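Local coordinates for cyclopropane mycolic acid synthase 3 (Mycobacterium tuberculosis, PDB 1L1E), which probably transfers a methylene group from S-adenosyl-L-methionine to a double bond of a mycolic acid, forming the proximal cyclopropane ring of alpha mycolates, at residues 24-27 with 32-35; 51-56 with 79-84; 168-173 with 281-286. All coordinates share one frame; numbering follows the deposited sequence.

Contact 1 of 3, residues 24-27 with 32-35; sequences RLFL and TYSC. With SAH (S-adenosyl-L-homocysteine), chain D; CO3 (carbonate ion), chain C.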
ATOM      1  N   ARG A  24       1.591  -8.022  14.185  1.00 25.32           N
ATOM      2  CA  ARG A  24       2.424  -7.250  15.093  1.00 26.13           C
ATOM      3  C   ARG A  24       3.776  -7.923  15.355  1.00 27.43           C
ATOM      4  O   ARG A  24       4.686  -7.307  15.923  1.00 25.12           O
ATOM      5  CB  ARG A  24       1.677  -6.994  16.401  1.00 27.98           C
ATOM      6  CG  ARG A  24       0.554  -5.978  16.268  1.00 28.38           C
ATOM      7  CD  ARG A  24      -0.035  -5.641  17.632  1.00 34.07           C
ATOM      8  NE  ARG A  24       0.987  -5.074  18.514  1.00 39.77           N
ATOM      9  CZ  ARG A  24       0.854  -4.936  19.829  1.00 42.48           C
ATOM     10  NH1 ARG A  24      -0.265  -5.323  20.431  1.00 43.56           N
ATOM     11  NH2 ARG A  24       1.841  -4.411  20.545  1.00 44.22           N
ATOM     12  N   LEU A  25       3.915  -9.177  14.926  1.00 27.16           N
ATOM     13  CA  LEU A  25       5.171  -9.893  15.108  1.00 27.26           C
ATOM     14  C   LEU A  25       6.242  -9.492  14.095  1.00 27.29           C
ATOM     15  O   LEU A  25       7.419  -9.810  14.283  1.00 28.67           O
ATOM     16  CB  LEU A  25       4.954 -11.412  15.050  1.00 26.53           C
ATOM     17  CG  LEU A  25       4.204 -12.018  16.246  1.00 27.30           C
ATOM     18  CD1 LEU A  25       4.086 -13.522  16.054  1.00 26.65           C
ATOM     19  CD2 LEU A  25       4.937 -11.691  17.547  1.00 26.27           C
ATOM     20  N   PHE A  26       5.855  -8.819  13.011  1.00 26.43           N
ATOM     21  CA  PHE A  26       6.861  -8.396  12.038  1.00 25.14           C
ATOM     22  C   PHE A  26       6.732  -6.955  11.553  1.00 25.11           C
ATOM     23  O   PHE A  26       7.725  -6.343  11.161  1.00 23.50           O
ATOM     24  CB  PHE A  26       6.950  -9.392  10.858  1.00 22.70           C
ATOM     25  CG  PHE A  26       5.728  -9.446   9.977  1.00 23.59           C
ATOM     26  CD1 PHE A  26       5.567  -8.542   8.934  1.00 22.08           C
ATOM     27  CD2 PHE A  26       4.762 -10.433  10.165  1.00 23.48           C
ATOM     28  CE1 PHE A  26       4.465  -8.620   8.086  1.00 23.18           C
ATOM     29  CE2 PHE A  26       3.657 -10.519   9.324  1.00 23.50           C
ATOM     30  CZ  PHE A  26       3.511  -9.609   8.283  1.00 27.14           C
ATOM     31  N   LEU A  27       5.530  -6.389  11.601  1.00 25.11           N
ATOM     32  CA  LEU A  27       5.367  -4.995  11.178  1.00 24.90           C
ATOM     33  C   LEU A  27       5.984  -4.071  12.236  1.00 25.86           C
ATOM     34  O   LEU A  27       6.161  -4.462  13.390  1.00 25.68           O
ATOM     35  CB  LEU A  27       3.881  -4.654  11.007  1.00 23.93           C
ATOM     36  CG  LEU A  27       3.057  -5.509  10.035  1.00 23.19           C
ATOM     37  CD1 LEU A  27       1.616  -5.033  10.020  1.00 22.72           C
ATOM     38  CD2 LEU A  27       3.659  -5.424   8.653  1.00 21.02           C
ATOM     39  N   THR A  32       2.515  -0.321   9.636  1.00 19.06           N
ATOM     40  CA  THR A  32       2.402   0.011   8.216  1.00 19.04           C
ATOM     41  C   THR A  32       2.742  -1.253   7.454  1.00 19.67           C
ATOM     42  O   THR A  32       3.757  -1.884   7.722  1.00 21.79           O
ATOM     43  CB  THR A  32       3.362   1.142   7.813  1.00 17.44           C
ATOM     44  OG1 THR A  32       2.958   2.340   8.467  1.00 15.17           O
ATOM     45  CG2 THR A  32       3.325   1.385   6.298  1.00 17.07           C
ATOM     46  N   TYR A  33       1.884  -1.614   6.504  1.00 20.85           N
ATOM     47  CA  TYR A  33       2.039  -2.845   5.732  1.00 20.82           C
ATOM     48  C   TYR A  33       2.118  -2.529   4.246  1.00 21.57           C
ATOM     49  O   TYR A  33       1.167  -2.763   3.500  1.00 22.76           O
ATOM     50  CB  TYR A  33       0.829  -3.743   6.018  1.00 21.59           C
ATOM     51  CG  TYR A  33       0.887  -5.142   5.460  1.00 22.78           C
ATOM     52  CD1 TYR A  33      -0.287  -5.816   5.115  1.00 26.43           C
ATOM     53  CD2 TYR A  33       2.098  -5.811   5.315  1.00 26.59           C
ATOM     54  CE1 TYR A  33      -0.255  -7.125   4.637  1.00 26.41           C
ATOM     55  CE2 TYR A  33       2.145  -7.118   4.838  1.00 27.03           C
ATOM     56  CZ  TYR A  33       0.964  -7.771   4.500  1.00 28.19           C
ATOM     57  OH  TYR A  33       1.009  -9.063   4.016  1.00 25.75           O
ATOM     58  N   SER A  34       3.264  -2.005   3.837  1.00 21.44           N
ATOM     59  CA  SER A  34       3.527  -1.616   2.461  1.00 20.48           C
ATOM     60  C   SER A  34       4.987  -1.173   2.368  1.00 18.24           C
ATOM     61  O   SER A  34       5.611  -0.864   3.381  1.00 16.32           O
ATOM     62  CB  SER A  34       2.595  -0.466   2.059  1.00 19.87           C
ATOM     63  OG  SER A  34       2.651   0.608   2.994  1.00 20.41           O
ATOM     64  N   CYS A  35       5.527  -1.163   1.154  1.00 18.52           N
ATOM     65  CA  CYS A  35       6.908  -0.755   0.911  1.00 18.73           C
ATOM     66  C   CYS A  35       7.315   0.516   1.659  1.00 17.79           C
ATOM     67  O   CYS A  35       6.686   1.560   1.504  1.00 15.20           O
ATOM     68  CB  CYS A  35       7.125  -0.527  -0.581  1.00 22.28           C
ATOM     69  SG  CYS A  35       8.804  -0.037  -0.981  1.00 24.05           S
TER
HETATM   70  N   SAH D 900      -2.427   1.448   3.207  1.00 16.83           N
HETATM   71  CA  SAH D 900      -2.083   0.700   4.418  1.00 18.42           C
HETATM   72  CB  SAH D 900      -2.597  -0.754   4.325  1.00 18.35           C
HETATM   73  CG  SAH D 900      -2.128  -1.570   3.116  1.00 17.75           C
HETATM   74  SD  SAH D 900      -2.767  -3.252   3.087  1.00 20.84           S
HETATM   75  C   SAH D 900      -0.561   0.687   4.635  1.00 17.57           C
HETATM   76  O   SAH D 900       0.146   1.296   3.826  1.00 19.20           O
HETATM   77  OXT SAH D 900      -0.099   0.047   5.591  1.00 21.09           O
HETATM   78  C5' SAH D 900      -4.176  -3.071   1.941  1.00 18.94           C
HETATM   79  C4' SAH D 900      -5.347  -2.240   2.479  1.00 17.12           C
HETATM   80  O4' SAH D 900      -6.311  -1.903   1.440  1.00 18.47           O
HETATM   81  C3' SAH D 900      -6.160  -2.961   3.552  1.00 20.48           C
HETATM   82  O3' SAH D 900      -6.562  -1.975   4.530  1.00 15.59           O
HETATM   83  C2' SAH D 900      -7.340  -3.503   2.793  1.00 18.40           C
HETATM   84  O2' SAH D 900      -8.423  -3.849   3.660  1.00 18.97           O
HETATM   85  C1' SAH D 900      -7.621  -2.364   1.859  1.00 18.69           C
HETATM   86  N9  SAH D 900      -8.448  -2.718   0.685  1.00 20.18           N
HETATM   87  C8  SAH D 900      -8.331  -3.728  -0.217  1.00 22.28           C
HETATM   88  N7  SAH D 900      -9.210  -3.783  -1.162  1.00 20.55           N
HETATM   89  C5  SAH D 900     -10.022  -2.691  -0.881  1.00 21.83           C
HETATM   90  C6  SAH D 900     -11.187  -2.140  -1.509  1.00 24.16           C
HETATM   91  N6  SAH D 900     -11.739  -2.667  -2.613  1.00 22.68           N
HETATM   92  N1  SAH D 900     -11.754  -1.014  -0.943  1.00 23.63           N
HETATM   93  C2  SAH D 900     -11.199  -0.473   0.170  1.00 25.00           C
HETATM   94  N3  SAH D 900     -10.110  -0.901   0.842  1.00 21.53           N
HETATM   95  C4  SAH D 900      -9.566  -2.026   0.257  1.00 21.22           C
HETATM   96  C   CO3 C 903       3.093  -2.066  -1.623  1.00 21.11           C
HETATM   97  O1  CO3 C 903       2.366  -1.508  -2.806  1.00 24.73           O
HETATM   98  O2  CO3 C 903       2.896  -3.360  -1.244  1.00 26.08           O
HETATM   99  O3  CO3 C 903       3.955  -1.278  -0.941  1.00 19.54           O

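Contact 2 of 3, residues 51-56 with 79-84; sequences AKIDLA and MRRAIE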
ATOM      1  N   ALA A  51       8.887   7.861   6.737  1.00 15.89           N
ATOM      2  CA  ALA A  51       9.454   8.566   5.594  1.00 16.55           C
ATOM      3  C   ALA A  51       8.591   8.348   4.338  1.00 17.17           C
ATOM      4  O   ALA A  51       8.428   9.258   3.512  1.00 17.92           O
ATOM      5  CB  ALA A  51      10.873   8.083   5.331  1.00 20.00           C
ATOM      6  N   LYS A  52       8.053   7.141   4.189  1.00 15.26           N
ATOM      7  CA  LYS A  52       7.212   6.832   3.039  1.00 15.92           C
ATOM      8  C   LYS A  52       5.882   7.594   3.141  1.00 16.62           C
ATOM      9  O   LYS A  52       5.388   8.151   2.154  1.00 17.51           O
ATOM     10  CB  LYS A  52       7.002   5.314   2.959  1.00 14.81           C
ATOM     11  CG  LYS A  52       6.019   4.838   1.887  1.00 12.49           C
ATOM     12  CD  LYS A  52       4.577   4.833   2.399  1.00 17.13           C
ATOM     13  CE  LYS A  52       4.375   3.916   3.631  1.00 14.84           C
ATOM     14  NZ  LYS A  52       4.752   2.467   3.432  1.00 13.80           N
ATOM     15  N   ILE A  53       5.304   7.630   4.335  1.00 15.95           N
ATOM     16  CA  ILE A  53       4.054   8.356   4.541  1.00 18.20           C
ATOM     17  C   ILE A  53       4.257   9.841   4.168  1.00 18.90           C
ATOM     18  O   ILE A  53       3.468  10.415   3.408  1.00 15.81           O
ATOM     19  CB  ILE A  53       3.588   8.208   6.002  1.00 19.61           C
ATOM     20  CG1 ILE A  53       3.245   6.746   6.272  1.00 19.56           C
ATOM     21  CG2 ILE A  53       2.415   9.126   6.283  1.00 21.96           C
ATOM     22  CD1 ILE A  53       2.920   6.434   7.723  1.00 18.75           C
ATOM     23  N   ASP A  54       5.333  10.460   4.656  1.00 18.80           N
ATOM     24  CA  ASP A  54       5.589  11.865   4.314  1.00 19.85           C
ATOM     25  C   ASP A  54       5.859  12.043   2.812  1.00 17.76           C
ATOM     26  O   ASP A  54       5.507  13.062   2.220  1.00 16.40           O
ATOM     27  CB  ASP A  54       6.783  12.433   5.106  1.00 21.80           C
ATOM     28  CG  ASP A  54       6.507  12.544   6.602  1.00 28.06           C
ATOM     29  OD1 ASP A  54       5.332  12.406   7.018  1.00 28.31           O
ATOM     30  OD2 ASP A  54       7.472  12.769   7.365  1.00 27.76           O
ATOM     31  N   LEU A  55       6.491  11.057   2.189  1.00 17.54           N
ATOM     32  CA  LEU A  55       6.773  11.159   0.759  1.00 17.82           C
ATOM     33  C   LEU A  55       5.474  11.194  -0.042  1.00 17.39           C
ATOM     34  O   LEU A  55       5.292  12.037  -0.923  1.00 15.67           O
ATOM     35  CB  LEU A  55       7.625   9.974   0.293  1.00 17.59           C
ATOM     36  CG  LEU A  55       7.885   9.903  -1.219  1.00 22.19           C
ATOM     37  CD1 LEU A  55       8.831  11.037  -1.651  1.00 22.04           C
ATOM     38  CD2 LEU A  55       8.489   8.542  -1.568  1.00 19.39           C
ATOM     39  N   ALA A  56       4.572  10.272   0.272  1.00 16.11           N
ATOM     40  CA  ALA A  56       3.290  10.190  -0.421  1.00 18.73           C
ATOM     41  C   ALA A  56       2.446  11.424  -0.177  1.00 17.25           C
ATOM     42  O   ALA A  56       1.971  12.050  -1.110  1.00 18.91           O
ATOM     43  CB  ALA A  56       2.536   8.950   0.025  1.00 15.63           C
ATOM     44  N   MET A  79      -3.300   8.215   8.128  1.00 18.57           N
ATOM     45  CA  MET A  79      -4.272   9.215   8.520  1.00 20.39           C
ATOM     46  C   MET A  79      -3.830   9.899   9.814  1.00 20.95           C
ATOM     47  O   MET A  79      -4.021  11.102   9.969  1.00 21.21           O
ATOM     48  CB  MET A  79      -5.657   8.592   8.690  1.00 22.08           C
ATOM     49  CG  MET A  79      -6.271   8.096   7.386  1.00 22.20           C
ATOM     50  SD  MET A  79      -8.003   7.612   7.577  1.00 26.09           S
ATOM     51  CE  MET A  79      -7.808   6.045   8.336  1.00 16.47           C
ATOM     52  N   ARG A  80      -3.243   9.148  10.743  1.00 19.44           N
ATOM     53  CA  ARG A  80      -2.793   9.783  11.977  1.00 22.40           C
ATOM     54  C   ARG A  80      -1.735  10.831  11.645  1.00 20.23           C
ATOM     55  O   ARG A  80      -1.764  11.938  12.171  1.00 20.14           O
ATOM     56  CB  ARG A  80      -2.196   8.773  12.959  1.00 25.63           C
ATOM     57  CG  ARG A  80      -1.931   9.422  14.307  1.00 29.64           C
ATOM     58  CD  ARG A  80      -0.890   8.716  15.139  1.00 33.84           C
ATOM     59  NE  ARG A  80      -0.705   9.454  16.384  1.00 39.44           N
ATOM     60  CZ  ARG A  80      -1.529   9.372  17.423  1.00 41.58           C
ATOM     61  NH1 ARG A  80      -2.585   8.570  17.370  1.00 42.47           N
ATOM     62  NH2 ARG A  80      -1.316  10.114  18.504  1.00 42.93           N
ATOM     63  N   ARG A  81      -0.794  10.474  10.773  1.00 19.91           N
ATOM     64  CA  ARG A  81       0.248  11.405  10.374  1.00 21.54           C
ATOM     65  C   ARG A  81      -0.376  12.631   9.697  1.00 20.02           C
ATOM     66  O   ARG A  81      -0.023  13.771  10.012  1.00 21.09           O
ATOM     67  CB  ARG A  81       1.236  10.731   9.413  1.00 20.35           C
ATOM     68  CG  ARG A  81       2.431  11.611   9.022  1.00 23.46           C
ATOM     69  CD  ARG A  81       3.387  11.830  10.200  1.00 23.42           C
ATOM     70  NE  ARG A  81       4.673  12.343   9.748  1.00 24.63           N
ATOM     71  CZ  ARG A  81       5.734  12.546  10.527  1.00 24.71           C
ATOM     72  NH1 ARG A  81       5.684  12.284  11.828  1.00 23.41           N
ATOM     73  NH2 ARG A  81       6.854  13.012   9.994  1.00 20.58           N
ATOM     74  N   ALA A  82      -1.296  12.400   8.763  1.00 18.23           N
ATOM     75  CA  ALA A  82      -1.958  13.506   8.059  1.00 17.94           C
ATOM     76  C   ALA A  82      -2.562  14.519   9.034  1.00 18.34           C
ATOM     77  O   ALA A  82      -2.466  15.734   8.828  1.00 17.49           O
ATOM     78  CB  ALA A  82      -3.051  12.966   7.135  1.00 19.20           C
ATOM     79  N   ILE A  83      -3.193  14.016  10.090  1.00 18.90           N
ATOM     80  CA  ILE A  83      -3.816  14.891  11.084  1.00 21.77           C
ATOM     81  C   ILE A  83      -2.762  15.676  11.855  1.00 21.55           C
ATOM     82  O   ILE A  83      -2.772  16.904  11.861  1.00 22.37           O
ATOM     83  CB  ILE A  83      -4.642  14.088  12.121  1.00 22.55           C
ATOM     84  CG1 ILE A  83      -5.789  13.348  11.433  1.00 23.98           C
ATOM     85  CG2 ILE A  83      -5.184  15.041  13.196  1.00 25.47           C
ATOM     86  CD1 ILE A  83      -6.642  12.516  12.374  1.00 27.45           C
ATOM     87  N   GLU A  84      -1.846  14.949  12.482  1.00 19.51           N
ATOM     88  CA  GLU A  84      -0.789  15.547  13.303  1.00 21.52           C
ATOM     89  C   GLU A  84       0.237  16.425  12.603  1.00 21.04           C
ATOM     90  O   GLU A  84       0.546  17.518  13.085  1.00 22.00           O
ATOM     91  CB  GLU A  84      -0.063  14.453  14.083  1.00 24.37           C
ATOM     92  CG  GLU A  84      -0.920  13.771  15.125  1.00 30.73           C
ATOM     93  CD  GLU A  84      -0.166  12.694  15.873  1.00 36.78           C
ATOM     94  OE1 GLU A  84      -0.766  12.072  16.779  1.00 38.17           O
ATOM     95  OE2 GLU A  84       1.028  12.469  15.555  1.00 40.32           O
TER

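Contact 3 of 3, residues 168-173 with 281-286; sequences TIVRPT and DQFTLE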
ATOM      1  N   THR A 168       1.520   1.478  -5.701  1.00 14.28           N
ATOM      2  CA  THR A 168       1.224   0.075  -5.956  1.00 15.63           C
ATOM      3  C   THR A 168       2.374  -0.679  -6.604  1.00 12.94           C
ATOM      4  O   THR A 168       3.232  -0.085  -7.254  1.00 10.54           O
ATOM      5  CB  THR A 168       0.009  -0.047  -6.913  1.00 15.95           C
ATOM      6  OG1 THR A 168      -1.138   0.551  -6.297  1.00 23.85           O
ATOM      7  CG2 THR A 168      -0.289  -1.495  -7.235  1.00 11.63           C
ATOM      8  N   ILE A 169       2.369  -1.991  -6.400  0.80 12.52           N
ATOM      9  CA  ILE A 169       3.342  -2.892  -6.982  0.80 16.33           C
ATOM     10  C   ILE A 169       3.013  -2.895  -8.473  0.80 18.01           C
ATOM     11  O   ILE A 169       1.844  -2.848  -8.853  0.80 18.69           O
ATOM     12  CB  ILE A 169       3.168  -4.340  -6.415  0.80 16.50           C
ATOM     13  CG1 ILE A 169       3.731  -4.411  -4.992  1.00 17.53           C
ATOM     14  CG2 ILE A 169       3.842  -5.375  -7.325  1.00 14.97           C
ATOM     15  CD1 ILE A 169       3.344  -5.680  -4.247  1.00 21.13           C
ATOM     16  N   VAL A 170       4.040  -2.924  -9.311  1.00 19.94           N
ATOM     17  CA  VAL A 170       3.834  -2.967 -10.774  1.00 20.81           C
ATOM     18  C   VAL A 170       4.836  -3.922 -11.408  1.00 22.46           C
ATOM     19  O   VAL A 170       5.871  -4.245 -10.816  1.00 23.37           O
ATOM     20  CB  VAL A 170       4.029  -1.584 -11.400  1.00 21.76           C
ATOM     21  CG1 VAL A 170       3.034  -0.544 -10.880  1.00 20.97           C
ATOM     22  CG2 VAL A 170       5.422  -1.009 -11.146  1.00 19.59           C
ATOM     23  N   ARG A 171       4.503  -4.361 -12.604  1.00 23.12           N
ATOM     24  CA  ARG A 171       5.369  -5.270 -13.364  1.00 27.71           C
ATOM     25  C   ARG A 171       6.298  -4.439 -14.245  1.00 28.85           C
ATOM     26  O   ARG A 171       5.853  -3.529 -14.961  1.00 27.51           O
ATOM     27  CB  ARG A 171       4.519  -6.208 -14.212  1.00 30.14           C
ATOM     28  CG  ARG A 171       3.708  -7.190 -13.366  1.00 31.91           C
ATOM     29  CD  ARG A 171       2.345  -7.512 -13.972  1.00 35.00           C
ATOM     30  NE  ARG A 171       2.397  -8.628 -14.923  1.00 34.90           N
ATOM     31  CZ  ARG A 171       1.383  -9.474 -15.139  1.00 36.48           C
ATOM     32  NH1 ARG A 171       0.226  -9.346 -14.477  1.00 37.33           N
ATOM     33  NH2 ARG A 171       1.432 -10.493 -16.007  1.00 36.83           N
ATOM     34  N   PRO A 172       7.612  -4.703 -14.245  1.00 31.74           N
ATOM     35  CA  PRO A 172       8.539  -3.911 -15.031  1.00 34.31           C
ATOM     36  C   PRO A 172       8.152  -3.921 -16.488  1.00 35.66           C
ATOM     37  O   PRO A 172       7.562  -4.941 -16.963  1.00 34.14           O
ATOM     38  CB  PRO A 172       9.879  -4.555 -14.770  1.00 33.90           C
ATOM     39  CG  PRO A 172       9.662  -5.706 -13.801  1.00 35.72           C
ATOM     40  CD  PRO A 172       8.205  -5.790 -13.467  1.00 33.73           C
ATOM     41  N   THR A 173       8.482  -2.807 -17.134  1.00 37.91           N
ATOM     42  CA  THR A 173       8.215  -2.588 -18.568  1.00 42.04           C
ATOM     43  C   THR A 173       9.201  -3.389 -19.403  1.00 44.13           C
ATOM     44  O   THR A 173      10.128  -4.017 -18.872  1.00 42.87           O
ATOM     45  CB  THR A 173       8.391  -1.109 -18.926  1.00 42.58           C
ATOM     46  OG1 THR A 173       7.953  -0.877 -20.259  1.00 47.08           O
ATOM     47  CG2 THR A 173       9.846  -0.640 -18.841  1.00 42.75           C
ATOM     48  N   ASP A 281       5.729   1.485  -7.693  1.00 19.93           N
ATOM     49  CA  ASP A 281       5.677   2.856  -8.171  1.00 19.20           C
ATOM     50  C   ASP A 281       4.646   3.714  -7.442  1.00 20.26           C
ATOM     51  O   ASP A 281       3.623   3.216  -6.962  1.00 19.89           O
ATOM     52  CB  ASP A 281       5.329   2.877  -9.662  1.00 19.70           C
ATOM     53  CG  ASP A 281       6.543   2.662 -10.574  1.00 23.95           C
ATOM     54  OD1 ASP A 281       7.640   2.342 -10.081  1.00 24.32           O
ATOM     55  OD2 ASP A 281       6.380   2.808 -11.805  1.00 23.45           O
ATOM     56  N   GLN A 282       4.929   5.007  -7.371  1.00 17.18           N
ATOM     57  CA  GLN A 282       4.013   5.955  -6.771  1.00 19.15           C
ATOM     58  C   GLN A 282       3.623   6.854  -7.936  1.00 19.85           C
ATOM     59  O   GLN A 282       4.476   7.527  -8.526  1.00 20.03           O
ATOM     60  CB  GLN A 282       4.694   6.794  -5.676  1.00 17.52           C
ATOM     61  CG  GLN A 282       5.058   6.049  -4.378  1.00 14.24           C
ATOM     62  CD  GLN A 282       5.156   6.995  -3.173  1.00 18.07           C
ATOM     63  OE1 GLN A 282       5.449   8.183  -3.326  1.00 19.40           O
ATOM     64  NE2 GLN A 282       4.912   6.469  -1.973  1.00 17.22           N
ATOM     65  N   PHE A 283       2.338   6.840  -8.283  1.00 20.13           N
ATOM     66  CA  PHE A 283       1.834   7.654  -9.379  1.00 19.52           C
ATOM     67  C   PHE A 283       1.100   8.860  -8.838  1.00 18.37           C
ATOM     68  O   PHE A 283       0.196   8.728  -8.012  1.00 19.46           O
ATOM     69  CB  PHE A 283       0.844   6.872 -10.251  1.00 18.31           C
ATOM     70  CG  PHE A 283       1.411   5.626 -10.871  1.00 20.41           C
ATOM     71  CD1 PHE A 283       1.414   4.429 -10.174  1.00 17.55           C
ATOM     72  CD2 PHE A 283       1.905   5.645 -12.176  1.00 21.11           C
ATOM     73  CE1 PHE A 283       1.895   3.257 -10.764  1.00 20.50           C
ATOM     74  CE2 PHE A 283       2.387   4.482 -12.774  1.00 21.45           C
ATOM     75  CZ  PHE A 283       2.380   3.285 -12.069  1.00 19.82           C
ATOM     76  N   THR A 284       1.490  10.040  -9.295  1.00 18.15           N
ATOM     77  CA  THR A 284       0.802  11.233  -8.877  1.00 18.32           C
ATOM     78  C   THR A 284      -0.139  11.540 -10.032  1.00 20.35           C
ATOM     79  O   THR A 284       0.298  11.724 -11.171  1.00 20.31           O
ATOM     80  CB  THR A 284       1.766  12.408  -8.652  1.00 19.43           C
ATOM     81  OG1 THR A 284       2.728  12.053  -7.644  1.00 21.27           O
ATOM     82  CG2 THR A 284       0.985  13.634  -8.185  1.00 19.77           C
ATOM     83  N   LEU A 285      -1.429  11.565  -9.739  1.00 19.35           N
ATOM     84  CA  LEU A 285      -2.432  11.830 -10.762  1.00 21.96           C
ATOM     85  C   LEU A 285      -3.238  13.089 -10.442  1.00 21.87           C
ATOM     86  O   LEU A 285      -3.767  13.236  -9.340  1.00 20.56           O
ATOM     87  CB  LEU A 285      -3.374  10.633 -10.870  1.00 20.64           C
ATOM     88  CG  LEU A 285      -2.703   9.259 -10.844  1.00 22.16           C
ATOM     89  CD1 LEU A 285      -3.771   8.195 -10.813  1.00 23.43           C
ATOM     90  CD2 LEU A 285      -1.797   9.088 -12.042  1.00 21.51           C
ATOM     91  N   GLU A 286      -3.324  13.993 -11.410  1.00 22.73           N
ATOM     92  CA  GLU A 286      -4.071  15.232 -11.225  1.00 26.18           C
ATOM     93  C   GLU A 286      -5.373  15.209 -12.022  1.00 28.17           C
ATOM     94  O   GLU A 286      -5.388  14.810 -13.186  1.00 25.86           O
ATOM     95  CB  GLU A 286      -3.231  16.430 -11.657  1.00 27.44           C
ATOM     96  CG  GLU A 286      -2.085  16.749 -10.710  1.00 35.27           C
ATOM     97  CD  GLU A 286      -1.391  18.043 -11.070  1.00 36.36           C
ATOM     98  OE1 GLU A 286      -2.101  19.035 -11.317  1.00 39.79           O
ATOM     99  OE2 GLU A 286      -0.143  18.072 -11.102  1.00 39.71           O
TER

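Contact 1 of 3, residues 24-27 with 32-35
Y33 and L27 meet at the edge of the S-adenosylmethionine site, here filled by the product S-adenosyl-L-homocysteine, in the loop region between helices 20-23 and 45-58. The closer apolar contact is made by one methyl: L27 CD2 lies 3.7 Å from Y33 CD2, and the same carbon is 3.7 Å from the carbonyl O of T32. F26 adds a looser touch, CE1 to Y33 CE2 at 4.3 Å, with the tyrosine carbon near the plane of the F26 ring at its edge. W239, from helix 229-245, meets both rings and also L27. With CG anti to the backbone N (chi1 -172°), the Y33 ring is placed between these residues and the ligand, whose SD sits 4.1 Å from Y33 CD1, approaching obliquely.

The polar contacts come from the backbone of Y33 and C35 and the hydroxyl of S34. Y33 N donates to SAH OXT over 2.7 Å at 166°, while S34 OG, which has a second partner in K52, donates to SAH O, also at 2.7 Å. C35 N hydrogen-bonds O3 of a carbonate, probably from the crystallisation liquor, at 2.6 Å (158°); H167 also binds that ion. One donor on each carboxylate oxygen is consistent with the amino-acid end of the cofactor site in a Rossmann-like, class I S-adenosylmethionine-dependent methyltransferase.

Contact 2 of 3, residues 51-56 with 79-84
D54 OD2 accepts the shortest bond of this contact, 2.7 Å from R81 NH2, with an N-H...O angle of 150°. It is half of a two-pronged salt bridge between helix 45-58 and helix 77-86, the latter being the helix that follows the glycine-rich cofactor loop of the Rossmann-type fold. The other half, R81 NE to D54 OD1 at 2.8 Å, is somewhat straighter. Each carboxylate oxygen offers its syn lone pair, and the guanidinium answers side-on, with NE and NH2. Carboxylate and guanidinium planes differ by 18°, nearly coplanar, as suits a paired grip; OD1 lies in the guanidinium plane and OD2 is tilted from it. The double bond limits the rotation of both flat groups.

Two further, weak partners come from the end of the second helix: K85, a long ion pair with OD2, and Y86, whose hydroxyl makes a weak hydrogen bond to OD1. This extra positive charge would be expected to keep D54 ionised. Within 51-56 and 79-84 the nearest CA atoms are those of I53 and R81, 7.6 Å apart. There the arginine chain, bent at chi2 (70°), passes the isoleucine obliquely on its way to D54, and I53 CG2 packs 3.7 Å from R81 CG.

Contact 3 of 3, residues 168-173 with 281-286
T168 and D281 form an antiparallel hydrogen-bonded pair joining strands 163-170 and 279-286, the point where the parallel part of this Rossmann-like methyltransferase sheet meets its one reversed strand. T168 N reaches D281 O over 3.0 Å at 166°, and the return bond, D281 N to T168 O, is equally long at 163°. The short strand segments run 114° apart in direction, and T168 with D281 is the one pair that falls inside both ranges.

Beyond the pair, V170 points toward 281-286 and its two methyls meet different partners. With CG1 anti to the carbonyl carbon (chi1 -62°), CG1 meets the F283 ring at its edge, in plane, 4.0 Å from CE1, whereas CG2 lies 3.9 Å from D281 CG, packing on the carboxylate group. The valine and phenylalanine side chains approach from opposite directions.

Further out, helix 208-216 covers this cluster: I208 touches both V170 and D281, and V211 touches F283. Backbone bonds continue the ladder on either side of the pair, V170 with D279 and F283 with L166. T168 and I169 also line the carbonate pocket; there E140, whose side chain touches T168, takes a hydrogen bond on OE2 from I169 N.

In the fold
Along the chain the contacts follow one another in order, each closing before the next opens. Contact 1 lies in the loop between helices 20-23 and 45-58, contact 2 joins helix 45-58 to helix 77-86, and contact 3 lies in the sheet, between strands 163-170 and 279-286. Their centres are about 16 Å (1 and 2), 19 Å (2 and 3) and 21 Å (1 and 3) apart. Helix 45-58 is the common element: K52 NZ hydrogen-bonds C35 O of contact 1 (2.9 Å), while L55 CD2 packs 3.5 Å from Q282 OE1 of contact 3. Contacts 1 and 3, on opposite sides of the chain's centre, do not touch, yet both border the carbonate pocket beside the cofactor.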